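Chitin binding domain (Burkholderia pseudomallei, PDB 3UAM) probably binds chitin or a related polysaccharide and, as a member of the AA10 lytic polysaccharide monooxygenase family, may cleave it oxidatively. Local coordinates at residues R127-W132 and A196-A201. Sequence-based numbering, arbitrary orientation.
Sequences RRWTYW and AVWDVA. With GOL (glycerol), chain I.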
# COMPACT_ATOMS: atom_id res chain seq x y z
N ARG A 127 -7.55 -6.50 -8.45
CA ARG A 127 -7.46 -7.90 -8.05
C ARG A 127 -7.56 -8.06 -6.55
O ARG A 127 -8.27 -8.92 -6.08
CB ARG A 127 -6.19 -8.57 -8.58
CG ARG A 127 -6.11 -10.06 -8.27
CD ARG A 127 -7.37 -10.81 -8.69
NE ARG A 127 -7.67 -10.63 -10.10
CZ ARG A 127 -8.86 -10.87 -10.67
NH1 ARG A 127 -9.89 -11.25 -9.94
NH2 ARG A 127 -9.03 -10.65 -11.97
N ARG A 128 -6.85 -7.23 -5.80
CA ARG A 128 -6.83 -7.33 -4.35
C ARG A 128 -6.32 -6.05 -3.66
O ARG A 128 -5.75 -5.16 -4.30
CB ARG A 128 -5.98 -8.53 -3.90
CG ARG A 128 -4.49 -8.37 -4.16
CD ARG A 128 -3.61 -9.53 -3.67
NE ARG A 128 -3.93 -10.80 -4.33
CZ ARG A 128 -3.66 -11.08 -5.60
NH1 ARG A 128 -3.10 -10.17 -6.40
NH2 ARG A 128 -3.98 -12.27 -6.10
N TRP A 129 -6.58 -5.98 -2.36
CA TRP A 129 -5.92 -5.08 -1.45
C TRP A 129 -5.29 -5.95 -0.40
O TRP A 129 -5.89 -6.92 0.05
CB TRP A 129 -6.91 -4.19 -0.74
CG TRP A 129 -7.68 -3.24 -1.60
CD1 TRP A 129 -7.44 -1.88 -1.79
CD2 TRP A 129 -8.87 -3.53 -2.38
NE1 TRP A 129 -8.40 -1.33 -2.61
CE2 TRP A 129 -9.28 -2.27 -3.00
CE3 TRP A 129 -9.63 -4.67 -2.59
CZ2 TRP A 129 -10.40 -2.18 -3.81
CZ3 TRP A 129 -10.76 -4.57 -3.41
CH2 TRP A 129 -11.12 -3.34 -4.01
N THR A 130 -4.07 -5.61 -0.01
CA THR A 130 -3.30 -6.38 0.94
C THR A 130 -2.75 -5.42 1.99
O THR A 130 -2.41 -4.27 1.66
CB THR A 130 -2.11 -7.09 0.26
OG1 THR A 130 -2.59 -8.04 -0.70
CG2 THR A 130 -1.34 -7.85 1.31
N TYR A 131 -2.71 -5.88 3.24
CA TYR A 131 -2.18 -5.11 4.35
C TYR A 131 -1.06 -5.89 5.02
O TYR A 131 -1.26 -6.99 5.48
CB TYR A 131 -3.28 -4.75 5.33
CG TYR A 131 -4.37 -3.94 4.66
CD1 TYR A 131 -4.28 -2.56 4.59
CD2 TYR A 131 -5.47 -4.55 4.07
CE1 TYR A 131 -5.25 -1.80 3.98
CE2 TYR A 131 -6.46 -3.80 3.47
CZ TYR A 131 -6.33 -2.41 3.41
OH TYR A 131 -7.27 -1.60 2.80
N TRP A 132 0.12 -5.29 5.06
CA TRP A 132 1.33 -5.89 5.61
C TRP A 132 1.77 -5.13 6.84
O TRP A 132 1.63 -3.89 6.90
CB TRP A 132 2.47 -5.82 4.56
CG TRP A 132 2.14 -6.41 3.21
CD1 TRP A 132 1.61 -5.76 2.10
CD2 TRP A 132 2.31 -7.81 2.79
NE1 TRP A 132 1.46 -6.66 1.04
CE2 TRP A 132 1.85 -7.90 1.41
CE3 TRP A 132 2.77 -8.96 3.41
CZ2 TRP A 132 1.84 -9.10 0.71
CZ3 TRP A 132 2.76 -10.16 2.70
CH2 TRP A 132 2.33 -10.22 1.37
N ALA A 196 -0.24 -0.61 3.13
CA ALA A 196 -1.48 -0.93 2.43
C ALA A 196 -1.18 -0.88 0.93
O ALA A 196 -0.62 0.14 0.45
CB ALA A 196 -2.56 0.09 2.81
N VAL A 197 -1.55 -1.95 0.21
CA VAL A 197 -1.22 -2.11 -1.21
C VAL A 197 -2.45 -2.48 -2.04
O VAL A 197 -3.14 -3.45 -1.73
CB VAL A 197 -0.13 -3.18 -1.43
CG1 VAL A 197 0.33 -3.21 -2.90
CG2 VAL A 197 1.05 -2.95 -0.49
N TRP A 198 -2.67 -1.74 -3.12
CA TRP A 198 -3.81 -1.91 -4.02
C TRP A 198 -3.34 -2.44 -5.36
O TRP A 198 -2.71 -1.70 -6.10
CB TRP A 198 -4.47 -0.55 -4.18
CG TRP A 198 -5.58 -0.48 -5.20
CD1 TRP A 198 -6.57 -1.40 -5.46
CD2 TRP A 198 -5.85 0.63 -6.11
NE1 TRP A 198 -7.40 -0.97 -6.45
CE2 TRP A 198 -7.04 0.25 -6.86
CE3 TRP A 198 -5.30 1.88 -6.31
CZ2 TRP A 198 -7.57 1.06 -7.83
CZ3 TRP A 198 -5.85 2.69 -7.29
CH2 TRP A 198 -6.98 2.29 -8.02
N ASP A 199 -3.66 -3.70 -5.68
CA ASP A 199 -3.18 -4.41 -6.90
C ASP A 199 -4.17 -4.24 -8.06
O ASP A 199 -5.37 -4.58 -7.94
CB ASP A 199 -3.07 -5.92 -6.69
CG ASP A 199 -1.86 -6.36 -5.88
OD1 ASP A 199 -1.13 -5.52 -5.30
OD2 ASP A 199 -1.67 -7.60 -5.83
N VAL A 200 -3.65 -3.80 -9.20
CA VAL A 200 -4.44 -3.58 -10.39
C VAL A 200 -4.39 -4.84 -11.27
O VAL A 200 -3.30 -5.34 -11.61
CB VAL A 200 -3.91 -2.36 -11.18
CG1 VAL A 200 -4.71 -2.16 -12.47
CG2 VAL A 200 -3.94 -1.11 -10.30
N ALA A 201 -5.57 -5.32 -11.64
CA ALA A 201 -5.69 -6.58 -12.36
C ALA A 201 -5.12 -6.54 -13.77
O ALA A 201 -4.42 -7.48 -14.19
CB ALA A 201 -7.16 -7.00 -12.43
C1 GOL I . 1.62 -6.32 -3.83
O1 GOL I . 1.05 -5.92 -5.03
C2 GOL I . 0.67 -7.08 -2.97
O2 GOL I . 1.34 -6.92 -1.71
C3 GOL I . 0.53 -8.55 -3.34
O3 GOL I . 0.02 -8.81 -4.63
O HOH W 1 -2.40 -5.75 -2.90
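Two antiparallel strands of the mixed sheet in the LPMO beta-sandwich, 126-133 and 190-200, pair here, with Thr130 and Val197 as a hydrogen-bonded pair: each backbone N donates to the other's O, both at 2.9 Å. Beside them Trp129 and Trp198 form a non-hydrogen-bonded pair whose side chains point the same way, toward strand 113-121 of the other sheet. Their indoles are nearly parallel, planes 14° apart, but offset, so that little of one five-membered ring lies over the other; Trp198 CD1 sits over one face of Trp129, 3.4 Å from Trp129 NE1. The indole nitrogens are used elsewhere, Trp129 NE1 on Tyr120 and Trp198 NE1 on Thr126. On the same face Ala196 CB packs against Tyr131 CE1 at 3.5 Å.

Arg128, Thr130, Val197 and Asp199 line the other face. With CG between the backbone N and the carbonyl carbon (chi1 69°) and a bend at chi3, the Arg128 chain passes over Asp199 and forms a salt bridge, NH1 to Asp199 OD2 at 3.0 Å. OD2 lies in the guanidinium plane and accepts the N-H through its anti lone pair, the two planar groups being 73° apart. A water donates to Val197 O (2.7 Å), and a glycerol takes a hydrogen bond from Trp132 NE1 to its O2 (2.8 Å).

Asp63 and Asp65 also form salt bridges with Arg128, so its guanidinium lies among three carboxylates, and its positive charge probably offsets much of their mutual repulsion while tying the loop carrying Asp63 and Asp65 to this strand pair.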